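PDB 3F0Y: fiber protein from Human adenovirus 14, which forms the trimeric knob at the tip of the viral fiber and probably attaches the virus to receptors on the host cell. Local coordinates for residues M67-R72 with T189-L194; Y144-H149 with A184-T189. One frame throughout, in Å; residues are numbered along the deposited sequence.

In the fold
Both contacts lie at one end of the knob subunit, with their centres about 20 and 23 Å from the centre of the chain and about 6 Å from each other. Each uses part of the long loop between strands 171-180 and 199-204. Contact 1 sets 189-194 against the 3-10 turn that leads into strand 73-82. It is partly buried, mostly apolar, and bridged by one water. Contact 2 sets 184-189 against the end of strand 137-145 and the turn after it, and is more buried; a glutamate carboxylate dominates it. The two touch where T69 O lies 2.9 Å from E186 N, a probable hydrogen bond. Both also reach a second subunit of the trimer.

Contact 1: residues M67-R72 with T189-L194; sequences MLTTYR and TSATTL
The side chains of T69 and L194 lie alongside each other and run in opposite senses. The methyl CG2 of T69 packs on CD1 of L194 at 3.5 Å, tighter than usual for two carbons, and CB of L194 lies beside the same methyl. With CG anti to the backbone N (chi1 175°), the branch point of L194 is carried toward T69. Its second methyl, CD2, meets CB of L68 at 4.0 Å. The other half of the contact centres on A191. Its CB points at the 3-10 turn and is touched by three side chains: OG1 of T69 at 3.6 Å, CG2 of T70 at 3.7 Å and SD of M67 at 3.9 Å. CB of M67 points away from A191, but the bend at chi2 (-63°) brings SD back. No direct hydrogen bond joins the segments. One water donates to T69 OG1 and accepts from T192 N, both at 2.9 Å. T69 OG1 donates a hydrogen bond to N66 O. Within the turn, M67 O accepts from T70 N and, at 2.6 Å, from T70 OG1. Y144 of strand 137-145 packs on both T69 and L194. The arrangement is loop-on-loop packing at one end of the antiparallel beta-sandwich of the adenovirus knob.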
loop_
_atom_site.group_PDB
_atom_site.type_symbol
_atom_site.label_atom_id
_atom_site.label_comp_id
_atom_site.label_asym_id
_atom_site.label_seq_id
_atom_site.Cartn_x
_atom_site.Cartn_y
_atom_site.Cartn_z
ATOM N N MET A 67 -0.036 2.966 28.545
ATOM C CA MET A 67 0.637 4.166 29.040
ATOM C C MET A 67 1.918 4.510 28.276
ATOM O O MET A 67 2.504 5.565 28.513
ATOM C CB MET A 67 0.937 4.031 30.536
ATOM C CG MET A 67 -0.297 4.161 31.422
ATOM S SD MET A 67 -1.084 5.780 31.324
ATOM C CE MET A 67 0.165 6.809 32.095
ATOM N N LEU A 68 2.352 3.639 27.361
ATOM C CA LEU A 68 3.498 3.948 26.498
ATOM C C LEU A 68 3.244 5.205 25.663
ATOM O O LEU A 68 4.184 5.904 25.287
ATOM C CB LEU A 68 3.840 2.771 25.578
ATOM C CG LEU A 68 4.323 1.476 26.237
ATOM C CD1 LEU A 68 4.630 0.435 25.172
ATOM C CD2 LEU A 68 5.543 1.710 27.123
ATOM N N THR A 69 1.972 5.498 25.396
ATOM C CA THR A 69 1.582 6.708 24.673
ATOM C C THR A 69 1.945 8.014 25.396
ATOM O O THR A 69 1.904 9.084 24.793
ATOM C CB THR A 69 0.065 6.713 24.371
ATOM O OG1 THR A 69 -0.674 6.540 25.588
ATOM C CG2 THR A 69 -0.288 5.591 23.401
ATOM N N THR A 70 2.297 7.931 26.679
ATOM C CA THR A 70 2.703 9.112 27.445
ATOM C C THR A 70 4.206 9.411 27.357
ATOM O O THR A 70 4.667 10.419 27.894
ATOM C CB THR A 70 2.314 8.978 28.934
ATOM O OG1 THR A 70 3.049 7.904 29.532
ATOM C CG2 THR A 70 0.819 8.717 29.077
ATOM N N TYR A 71 4.961 8.548 26.678
ATOM C CA TYR A 71 6.417 8.682 26.589
ATOM C C TYR A 71 6.857 9.216 25.222
ATOM O O TYR A 71 6.216 8.936 24.213
ATOM C CB TYR A 71 7.076 7.332 26.884
ATOM C CG TYR A 71 6.819 6.840 28.292
ATOM C CD1 TYR A 71 5.657 6.146 28.600
ATOM C CD2 TYR A 71 7.732 7.078 29.317
ATOM C CE1 TYR A 71 5.405 5.696 29.888
ATOM C CE2 TYR A 71 7.491 6.630 30.613
ATOM C CZ TYR A 71 6.325 5.940 30.891
ATOM O OH TYR A 71 6.076 5.492 32.169
ATOM N N ARG A 72 7.946 9.988 25.210
ATOM C CA ARG A 72 8.460 10.615 23.987
ATOM C C ARG A 72 9.295 9.661 23.134
ATOM O O ARG A 72 9.372 9.817 21.917
ATOM C CB ARG A 72 9.306 11.844 24.335
ATOM C CG ARG A 72 8.493 13.075 24.703
ATOM C CD ARG A 72 9.326 14.132 25.423
ATOM N NE ARG A 72 10.491 14.575 24.653
ATOM C CZ ARG A 72 11.247 15.629 24.959
ATOM N NH1 ARG A 72 10.981 16.375 26.027
ATOM N NH2 ARG A 72 12.283 15.940 24.189
ATOM N N THR A 189 -2.951 11.776 32.182
ATOM C CA THR A 189 -4.389 11.887 32.409
ATOM C C THR A 189 -5.225 11.726 31.132
ATOM O O THR A 189 -6.431 11.482 31.218
ATOM C CB THR A 189 -4.740 13.239 33.074
ATOM O OG1 THR A 189 -4.305 14.318 32.238
ATOM C CG2 THR A 189 -4.067 13.357 34.435
ATOM N N SER A 190 -4.596 11.857 29.963
ATOM C CA SER A 190 -5.304 11.767 28.677
ATOM C C SER A 190 -5.148 10.407 27.980
ATOM O O SER A 190 -5.930 10.081 27.086
ATOM C CB SER A 190 -4.846 12.887 27.734
ATOM O OG SER A 190 -3.482 12.748 27.377
ATOM N N ALA A 191 -4.148 9.624 28.378
ATOM C CA ALA A 191 -3.935 8.299 27.794
ATOM C C ALA A 191 -5.126 7.382 28.079
ATOM O O ALA A 191 -5.701 7.422 29.167
ATOM C CB ALA A 191 -2.651 7.676 28.330
ATOM N N THR A 192 -5.495 6.575 27.089
ATOM C CA THR A 192 -6.561 5.589 27.240
ATOM C C THR A 192 -6.090 4.234 26.717
ATOM O O THR A 192 -5.657 3.384 27.496
ATOM C CB THR A 192 -7.851 6.026 26.512
ATOM O OG1 THR A 192 -7.558 6.313 25.138
ATOM C CG2 THR A 192 -8.443 7.259 27.168
ATOM N N THR A 193 -6.155 4.045 25.403
ATOM C CA THR A 193 -5.737 2.796 24.777
ATOM C C THR A 193 -4.762 3.083 23.647
ATOM O O THR A 193 -5.042 3.908 22.777
ATOM C CB THR A 193 -6.941 2.022 24.203
ATOM O OG1 THR A 193 -7.922 1.838 25.228
ATOM C CG2 THR A 193 -6.508 0.658 23.670
ATOM N N LEU A 194 -3.618 2.402 23.672
ATOM C CA LEU A 194 -2.648 2.489 22.590
ATOM C C LEU A 194 -3.151 1.671 21.407
ATOM O O LEU A 194 -3.123 0.438 21.437
ATOM C CB LEU A 194 -1.275 1.984 23.048
ATOM C CG LEU A 194 -0.158 1.897 22.001
ATOM C CD1 LEU A 194 -0.189 3.075 21.036
ATOM C CD2 LEU A 194 1.201 1.800 22.689
HETATM O O HOH W 1 -3.523 6.366 24.997
#

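Contact 2: residues Y144-H149 with A184-T189; sequences YTASDH and APEGQT
Strand 137-145 ends at T145 and passes into a type I beta turn, A146 to H149, with A146 CA 6.2 Å from P185 CA of the irregular segment 184-189. The carboxylate of E186 carries the contact. Its chain bends at chi2 (-72°), and both oxygens meet S147. OE2 accepts a hydrogen bond from S147 N and OE1 one from S147 OG, both at 2.7 Å and each through a syn lone pair. The hydrogen bond from S147 N is somewhat bent, with an N-H...OE2 angle of 143°. Y144 OH donates to OE2 at 2.6 Å from the anti side, slightly out of the carboxylate plane. The ring and carboxylate planes are nearly perpendicular, 88° apart, and OE2 sits at the ring edge. Further from the hydroxyl, CD2 of Y144 packs on CB of P185 at 3.6 Å; the two side chains run roughly perpendicular. S190 OG hydrogen-bonds to OE1. NZ of K134 of a second subunit hydrogen-bonds to Y144 OH and makes a long, weak ion pair with OE2. The bonds from S147, Y144 and S190 fix the rotation of the buried acid and probably stabilise its negative charge, tying the loop to the strand end and the turn after it, beside the subunit interface.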
loop_
_atom_site.group_PDB
_atom_site.type_symbol
_atom_site.label_atom_id
_atom_site.label_comp_id
_atom_site.label_asym_id
_atom_site.label_seq_id
_atom_site.Cartn_x
_atom_site.Cartn_y
_atom_site.Cartn_z
ATOM N N TYR A 144 -1.053 6.924 15.497
ATOM C CA TYR A 144 -1.860 6.834 16.698
ATOM C C TYR A 144 -2.802 8.033 16.714
ATOM O O TYR A 144 -2.358 9.175 16.596
ATOM C CB TYR A 144 -0.971 6.834 17.945
ATOM C CG TYR A 144 -1.729 7.107 19.222
ATOM C CD1 TYR A 144 -2.506 6.119 19.815
ATOM C CD2 TYR A 144 -1.681 8.358 19.830
ATOM C CE1 TYR A 144 -3.209 6.364 20.979
ATOM C CE2 TYR A 144 -2.381 8.613 20.998
ATOM C CZ TYR A 144 -3.145 7.610 21.567
ATOM O OH TYR A 144 -3.848 7.844 22.723
ATOM N N THR A 145 -4.098 7.767 16.847
ATOM C CA THR A 145 -5.098 8.822 16.946
ATOM C C THR A 145 -5.179 9.283 18.399
ATOM O O THR A 145 -5.575 8.516 19.281
ATOM C CB THR A 145 -6.481 8.338 16.466
ATOM O OG1 THR A 145 -6.364 7.800 15.141
ATOM C CG2 THR A 145 -7.483 9.484 16.456
ATOM N N ALA A 146 -4.790 10.533 18.637
ATOM C CA ALA A 146 -4.697 11.077 19.990
ATOM C C ALA A 146 -6.054 11.525 20.516
ATOM O O ALA A 146 -7.017 11.650 19.759
ATOM C CB ALA A 146 -3.710 12.234 20.025
ATOM N N SER A 147 -6.107 11.781 21.821
ATOM C CA SER A 147 -7.331 12.219 22.494
ATOM C C SER A 147 -7.881 13.533 21.932
ATOM O O SER A 147 -9.083 13.784 22.018
ATOM C CB SER A 147 -7.089 12.358 24.003
ATOM O OG SER A 147 -6.003 13.229 24.271
ATOM N N ASP A 148 -7.002 14.358 21.360
ATOM C CA ASP A 148 -7.414 15.597 20.686
ATOM C C ASP A 148 -7.693 15.399 19.185
ATOM O O ASP A 148 -7.846 16.373 18.447
ATOM C CB ASP A 148 -6.365 16.702 20.898
ATOM C CG ASP A 148 -5.016 16.381 20.262
ATOM O OD1 ASP A 148 -4.824 15.249 19.765
ATOM O OD2 ASP A 148 -4.141 17.272 20.272
ATOM N N HIS A 149 -7.748 14.138 18.753
ATOM C CA HIS A 149 -8.076 13.753 17.374
ATOM C C HIS A 149 -6.990 14.088 16.342
ATOM O O HIS A 149 -7.237 14.021 15.135
ATOM C CB HIS A 149 -9.434 14.336 16.948
ATOM C CG HIS A 149 -10.505 14.182 17.983
ATOM N ND1 HIS A 149 -11.163 12.991 18.201
ATOM C CD2 HIS A 149 -11.025 15.066 18.867
ATOM C CE1 HIS A 149 -12.045 13.148 19.173
ATOM N NE2 HIS A 149 -11.981 14.399 19.593
ATOM N N ALA A 184 5.094 13.777 23.678
ATOM C CA ALA A 184 4.460 12.459 23.668
ATOM C C ALA A 184 3.048 12.542 23.077
ATOM O O ALA A 184 2.426 13.604 23.115
ATOM C CB ALA A 184 4.406 11.886 25.075
ATOM N N PRO A 185 2.549 11.427 22.510
ATOM C CA PRO A 185 1.162 11.338 22.036
ATOM C C PRO A 185 0.125 11.800 23.066
ATOM O O PRO A 185 -0.833 12.491 22.709
ATOM C CB PRO A 185 0.976 9.844 21.756
ATOM C CG PRO A 185 2.327 9.297 21.556
ATOM C CD PRO A 185 3.309 10.191 22.245
ATOM N N GLU A 186 0.322 11.417 24.327
ATOM C CA GLU A 186 -0.645 11.693 25.390
ATOM C C GLU A 186 0.032 12.136 26.681
ATOM O O GLU A 186 1.245 12.002 26.843
ATOM C CB GLU A 186 -1.471 10.437 25.693
ATOM C CG GLU A 186 -2.280 9.888 24.523
ATOM C CD GLU A 186 -3.487 10.737 24.163
ATOM O OE1 GLU A 186 -3.756 11.751 24.844
ATOM O OE2 GLU A 186 -4.181 10.380 23.191
ATOM N N GLY A 187 -0.774 12.673 27.592
ATOM C CA GLY A 187 -0.358 12.900 28.972
ATOM C C GLY A 187 -0.868 11.762 29.834
ATOM O O GLY A 187 -1.695 10.958 29.387
ATOM N N GLN A 188 -0.380 11.690 31.070
ATOM C CA GLN A 188 -0.801 10.648 32.006
ATOM C C GLN A 188 -2.320 10.603 32.176
ATOM O O GLN A 188 -2.905 9.524 32.290
ATOM C CB GLN A 188 -0.136 10.851 33.371
ATOM C CG GLN A 188 1.337 10.480 33.400
ATOM C CD GLN A 188 2.006 10.820 34.720
ATOM O OE1 GLN A 188 2.680 9.983 35.320
ATOM N NE2 GLN A 188 1.822 12.053 35.179
ATOM N N THR A 189 -2.951 11.776 32.182
ATOM C CA THR A 189 -4.389 11.887 32.409
ATOM C C THR A 189 -5.225 11.726 31.132
ATOM O O THR A 189 -6.431 11.482 31.218
ATOM C CB THR A 189 -4.740 13.239 33.074
ATOM O OG1 THR A 189 -4.305 14.318 32.238
ATOM C CG2 THR A 189 -4.067 13.357 34.435
#